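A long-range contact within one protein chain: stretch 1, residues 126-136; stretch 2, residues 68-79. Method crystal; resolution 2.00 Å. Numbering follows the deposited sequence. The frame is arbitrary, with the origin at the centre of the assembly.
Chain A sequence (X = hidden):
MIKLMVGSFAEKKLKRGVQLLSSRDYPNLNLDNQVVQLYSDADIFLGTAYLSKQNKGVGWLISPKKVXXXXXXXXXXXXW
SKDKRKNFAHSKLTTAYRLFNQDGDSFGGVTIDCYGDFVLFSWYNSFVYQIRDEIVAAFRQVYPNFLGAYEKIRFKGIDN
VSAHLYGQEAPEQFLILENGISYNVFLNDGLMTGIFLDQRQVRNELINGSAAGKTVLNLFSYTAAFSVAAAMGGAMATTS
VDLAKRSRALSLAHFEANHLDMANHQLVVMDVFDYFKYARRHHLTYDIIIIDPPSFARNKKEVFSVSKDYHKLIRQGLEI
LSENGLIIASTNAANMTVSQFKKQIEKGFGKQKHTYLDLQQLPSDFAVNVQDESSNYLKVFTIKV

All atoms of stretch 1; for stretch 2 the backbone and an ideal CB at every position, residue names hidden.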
# COMPACT_ATOMS: atom_id res chain seq x y z
N SER A 126 -4.55 16.42 9.00
CA SER A 126 -5.54 17.03 9.88
C SER A 126 -6.66 17.78 9.16
O SER A 126 -7.78 17.86 9.67
CB SER A 126 -4.86 17.97 10.87
OG SER A 126 -4.11 18.98 10.21
N PHE A 127 -6.37 18.34 7.99
CA PHE A 127 -7.41 19.07 7.28
C PHE A 127 -8.58 18.19 6.86
O PHE A 127 -9.74 18.51 7.16
CB PHE A 127 -6.86 19.78 6.05
CG PHE A 127 -7.90 20.58 5.32
CD1 PHE A 127 -8.39 21.76 5.88
CD2 PHE A 127 -8.42 20.14 4.12
CE1 PHE A 127 -9.40 22.49 5.24
CE2 PHE A 127 -9.43 20.85 3.47
CZ PHE A 127 -9.92 22.03 4.04
N VAL A 128 -8.31 17.11 6.14
CA VAL A 128 -9.41 16.25 5.72
C VAL A 128 -10.11 15.68 6.94
O VAL A 128 -11.33 15.47 6.93
CB VAL A 128 -8.95 15.08 4.83
CG1 VAL A 128 -8.41 15.62 3.51
CG2 VAL A 128 -7.90 14.26 5.55
N TYR A 129 -9.35 15.46 8.00
CA TYR A 129 -9.94 14.92 9.22
C TYR A 129 -10.95 15.91 9.78
O TYR A 129 -12.03 15.52 10.21
CB TYR A 129 -8.84 14.64 10.25
CG TYR A 129 -9.36 13.95 11.49
CD1 TYR A 129 -9.90 12.67 11.41
CD2 TYR A 129 -9.36 14.60 12.73
CE1 TYR A 129 -10.44 12.04 12.53
CE2 TYR A 129 -9.90 13.98 13.86
CZ TYR A 129 -10.44 12.70 13.75
OH TYR A 129 -10.99 12.09 14.85
N GLN A 130 -10.62 17.20 9.77
CA GLN A 130 -11.55 18.19 10.31
C GLN A 130 -12.83 18.33 9.49
O GLN A 130 -13.88 18.69 10.03
CB GLN A 130 -10.86 19.55 10.48
CG GLN A 130 -10.50 20.26 9.18
CD GLN A 130 -9.85 21.61 9.43
OE1 GLN A 130 -8.77 21.69 10.02
NE2 GLN A 130 -10.52 22.67 8.99
N ILE A 131 -12.77 18.04 8.19
CA ILE A 131 -13.97 18.15 7.37
C ILE A 131 -14.51 16.78 7.00
O ILE A 131 -15.22 16.63 6.01
CB ILE A 131 -13.72 18.91 6.04
CG1 ILE A 131 -12.70 18.15 5.19
CG2 ILE A 131 -13.24 20.32 6.32
CD1 ILE A 131 -12.63 18.62 3.76
N ARG A 132 -14.20 15.77 7.81
CA ARG A 132 -14.63 14.42 7.49
C ARG A 132 -16.13 14.12 7.55
O ARG A 132 -16.57 13.15 6.93
CB ARG A 132 -13.85 13.39 8.32
CG ARG A 132 -14.21 13.28 9.79
CD ARG A 132 -13.15 12.42 10.48
NE ARG A 132 -13.67 11.59 11.56
CZ ARG A 132 -14.03 12.05 12.76
NH1 ARG A 132 -13.93 13.34 13.04
NH2 ARG A 132 -14.49 11.20 13.67
N ASP A 133 -16.90 14.92 8.28
CA ASP A 133 -18.34 14.65 8.35
C ASP A 133 -19.02 14.80 6.99
O ASP A 133 -19.86 13.98 6.62
CB ASP A 133 -19.02 15.57 9.38
CG ASP A 133 -18.73 15.16 10.81
OD1 ASP A 133 -18.07 14.12 11.00
OD2 ASP A 133 -19.15 15.88 11.74
N GLU A 134 -18.66 15.84 6.25
CA GLU A 134 -19.25 16.04 4.93
C GLU A 134 -18.73 14.98 3.96
O GLU A 134 -19.48 14.47 3.14
CB GLU A 134 -18.95 17.45 4.42
CG GLU A 134 -17.53 17.90 4.64
CD GLU A 134 -17.36 19.39 4.41
OE1 GLU A 134 -17.51 19.83 3.25
OE2 GLU A 134 -17.10 20.11 5.40
N ILE A 135 -17.46 14.64 4.08
CA ILE A 135 -16.89 13.61 3.21
C ILE A 135 -17.64 12.29 3.41
O ILE A 135 -18.05 11.65 2.45
CB ILE A 135 -15.39 13.36 3.54
CG1 ILE A 135 -14.56 14.60 3.15
CG2 ILE A 135 -14.89 12.11 2.79
CD1 ILE A 135 -13.07 14.45 3.41
N VAL A 136 -17.82 11.88 4.66
CA VAL A 136 -18.51 10.63 4.95
C VAL A 136 -19.96 10.69 4.49
O VAL A 136 -20.47 9.75 3.89
CB VAL A 136 -18.44 10.30 6.46
CG1 VAL A 136 -19.21 9.04 6.75
CG2 VAL A 136 -17.00 10.13 6.89
N UNK A 68 -15.83 25.07 -4.29
CA UNK A 68 -15.92 25.03 -2.84
C UNK A 68 -16.04 23.57 -2.44
O UNK A 68 -16.60 22.77 -3.19
CB UNK A 68 -17.10 25.86 -2.32
N UNK A 69 -15.51 23.23 -1.27
CA UNK A 69 -15.55 21.85 -0.78
C UNK A 69 -16.79 21.52 0.04
O UNK A 69 -16.69 21.32 1.26
CB UNK A 69 -14.31 21.57 0.07
N UNK A 70 -17.95 21.45 -0.59
CA UNK A 70 -19.16 21.12 0.13
C UNK A 70 -19.50 19.64 -0.09
O UNK A 70 -18.83 18.95 -0.87
CB UNK A 70 -20.31 22.02 -0.32
N UNK A 71 -20.54 19.15 0.57
CA UNK A 71 -20.89 17.75 0.43
C UNK A 71 -21.14 17.34 -1.02
O UNK A 71 -20.79 16.22 -1.42
CB UNK A 71 -22.13 17.45 1.27
N UNK A 72 -21.71 18.23 -1.83
CA UNK A 72 -21.97 17.90 -3.22
C UNK A 72 -20.68 17.66 -4.01
O UNK A 72 -20.64 16.82 -4.91
CB UNK A 72 -22.78 19.02 -3.87
N UNK A 73 -19.64 18.40 -3.67
CA UNK A 73 -18.37 18.24 -4.36
C UNK A 73 -17.84 16.83 -4.14
O UNK A 73 -17.28 16.22 -5.05
CB UNK A 73 -17.36 19.28 -3.88
N UNK A 74 -18.01 16.30 -2.93
CA UNK A 74 -17.54 14.96 -2.63
C UNK A 74 -18.43 13.89 -3.25
O UNK A 74 -17.96 12.82 -3.64
CB UNK A 74 -17.46 14.76 -1.12
N UNK A 75 -19.73 14.17 -3.35
CA UNK A 75 -20.65 13.20 -3.97
C UNK A 75 -20.18 12.98 -5.42
O UNK A 75 -20.12 11.85 -5.90
CB UNK A 75 -22.10 13.69 -3.92
N UNK A 76 -19.83 14.08 -6.10
CA UNK A 76 -19.35 14.01 -7.47
C UNK A 76 -18.06 13.19 -7.55
O UNK A 76 -17.91 12.33 -8.41
CB UNK A 76 -19.12 15.42 -8.03
N UNK A 77 -17.13 13.47 -6.64
CA UNK A 77 -15.87 12.73 -6.62
C UNK A 77 -16.07 11.24 -6.43
O UNK A 77 -15.44 10.43 -7.11
CB UNK A 77 -14.96 13.27 -5.51
N UNK A 78 -16.93 10.86 -5.49
CA UNK A 78 -17.16 9.44 -5.24
C UNK A 78 -17.96 8.77 -6.36
O UNK A 78 -17.78 7.58 -6.60
CB UNK A 78 -17.89 9.26 -3.91
N UNK A 79 -18.82 9.51 -7.04
CA UNK A 79 -19.59 8.93 -8.14
C UNK A 79 -18.62 8.54 -9.25
O UNK A 79 -18.79 7.50 -9.89
CB UNK A 79 -20.65 9.91 -8.65

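Stretch 1 offers an apolar surface, made by Phe127, Ile131 and Ile135, with the carboxyl group of Glu134 beside it. Position 68 has extended backbone angles and finds nothing of stretch 1 near its CB, so almost any residue would serve; it is Ser68.

At position 69 CA-to-CB points toward stretch 1, and the ideal CB lies 5.0 Å from CD1 of Ile131, with the Phe127 ring farther along. A branched or long aliphatic chain would fill this gap, such as leucine, isoleucine or methionine. The residue is Leu69. Its CD1 reaches the edge of the Phe127 ring (3.9 Å to Phe127 CE2) and lies 4.1 Å from Ile131 CD1. Leu69 O lies 2.6 Å from Glu134 OE1, a close polar approach whose nature the coordinates leave open.

Position 70 turns its CB away from stretch 1 and directly precedes the helix that starts at 71. Such a place favours a short acceptor that can cap a free amide: Ser, Thr, Asp or Asn. It is Asn70, whose OD1 accepts from the backbone N of residue 73 at 3.0 Å, a capping bond.

At position 71 the CB points sideways, 4.4 Å from Glu134 O, where the backbones come close (CA of 71 to CA of Glu134, 5.1 Å). A small or medium apolar residue suits this flank. Val71 places CG2 3.7 Å from Glu134 O.

Positions 72 and 73 are out of reach of stretch 1; they are Thr72 and Tyr73.

Position 74 points toward stretch 1, its ideal CB 4.5 Å from CA of Ile135. The side chains of Ile131 and Ile135 lie beyond, inviting a large apolar group, whether leucine, methionine or an aromatic. In Phe74 the ring offers one face to Ile135 CG1, which sits 3.6 Å from the ring centroid and only 12° off the normal, a CH-pi contact. Phe74 CZ also meets Ile131 CD1 at 3.9 Å, while Glu134 OE1 lies at the ring edge, 4.1 Å from Phe74 CE2.

Position 75 points sideways, and 76 and 77 are out of reach; Ile75, Lys76 and Leu77 make no contact with stretch 1.

Position 78, one helical turn after 74, again points toward stretch 1, but no atom of stretch 1 lies within 5.5 Å of its ideal CB. Only a long side chain can bridge that space, such as Phe, Tyr or Met. Phe78 does so: its CZ packs 3.8 Å from Ile135 CG2, and CE2 brings the ring edge 3.4 Å from Ile135 O. Position 79, Gln79, is out of reach.

Stretch 2 (68-79) SLNVTYFIKLFQ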
# COMPACT_ATOMS: atom_id res chain seq x y z
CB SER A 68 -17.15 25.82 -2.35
OG SER A 68 -18.33 25.30 -2.92
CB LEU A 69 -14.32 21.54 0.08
CG LEU A 69 -12.96 21.38 -0.60
CD1 LEU A 69 -11.95 20.95 0.46
CD2 LEU A 69 -13.05 20.35 -1.71
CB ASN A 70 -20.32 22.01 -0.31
CG ASN A 70 -20.47 22.07 -1.81
OD1 ASN A 70 -20.20 21.10 -2.50
ND2 ASN A 70 -20.90 23.23 -2.32
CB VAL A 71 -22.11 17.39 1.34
CG1 VAL A 71 -23.34 18.16 0.92
CG2 VAL A 71 -22.36 15.89 1.31
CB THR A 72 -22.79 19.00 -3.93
OG1 THR A 72 -24.14 18.95 -3.46
CG2 THR A 72 -22.79 18.79 -5.44
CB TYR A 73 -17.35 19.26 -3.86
CG TYR A 73 -16.05 19.22 -4.64
CD1 TYR A 73 -15.96 19.75 -5.92
CD2 TYR A 73 -14.91 18.63 -4.08
CE1 TYR A 73 -14.76 19.71 -6.64
CE2 TYR A 73 -13.71 18.58 -4.80
CZ TYR A 73 -13.65 19.12 -6.07
OH TYR A 73 -12.46 19.09 -6.77
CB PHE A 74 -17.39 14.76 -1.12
CG PHE A 74 -16.22 15.51 -0.53
CD1 PHE A 74 -14.92 15.15 -0.85
CD2 PHE A 74 -16.43 16.61 0.29
CE1 PHE A 74 -13.83 15.88 -0.35
CE2 PHE A 74 -15.35 17.34 0.79
CZ PHE A 74 -14.05 16.98 0.47
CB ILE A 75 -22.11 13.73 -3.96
CG1 ILE A 75 -22.67 13.64 -2.53
CG2 ILE A 75 -22.99 12.93 -4.91
CD1 ILE A 75 -24.00 14.33 -2.34
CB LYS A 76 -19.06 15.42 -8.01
CG LYS A 76 -20.25 16.37 -8.02
CD LYS A 76 -21.28 15.97 -9.07
CE LYS A 76 -22.36 17.04 -9.20
NZ LYS A 76 -23.40 16.65 -10.20
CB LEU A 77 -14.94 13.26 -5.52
CG LEU A 77 -14.20 14.57 -5.81
CD1 LEU A 77 -13.33 14.93 -4.63
CD2 LEU A 77 -13.35 14.41 -7.08
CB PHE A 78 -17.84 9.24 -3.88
CG PHE A 78 -16.99 9.65 -2.71
CD1 PHE A 78 -15.63 9.31 -2.67
CD2 PHE A 78 -17.53 10.36 -1.65
CE1 PHE A 78 -14.83 9.68 -1.59
CE2 PHE A 78 -16.74 10.75 -0.56
CZ PHE A 78 -15.39 10.41 -0.53
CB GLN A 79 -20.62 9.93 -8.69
CG GLN A 79 -21.88 10.11 -7.85
CD GLN A 79 -22.78 11.24 -8.37
OE1 GLN A 79 -23.98 11.27 -8.09
NE2 GLN A 79 -22.20 12.16 -9.13
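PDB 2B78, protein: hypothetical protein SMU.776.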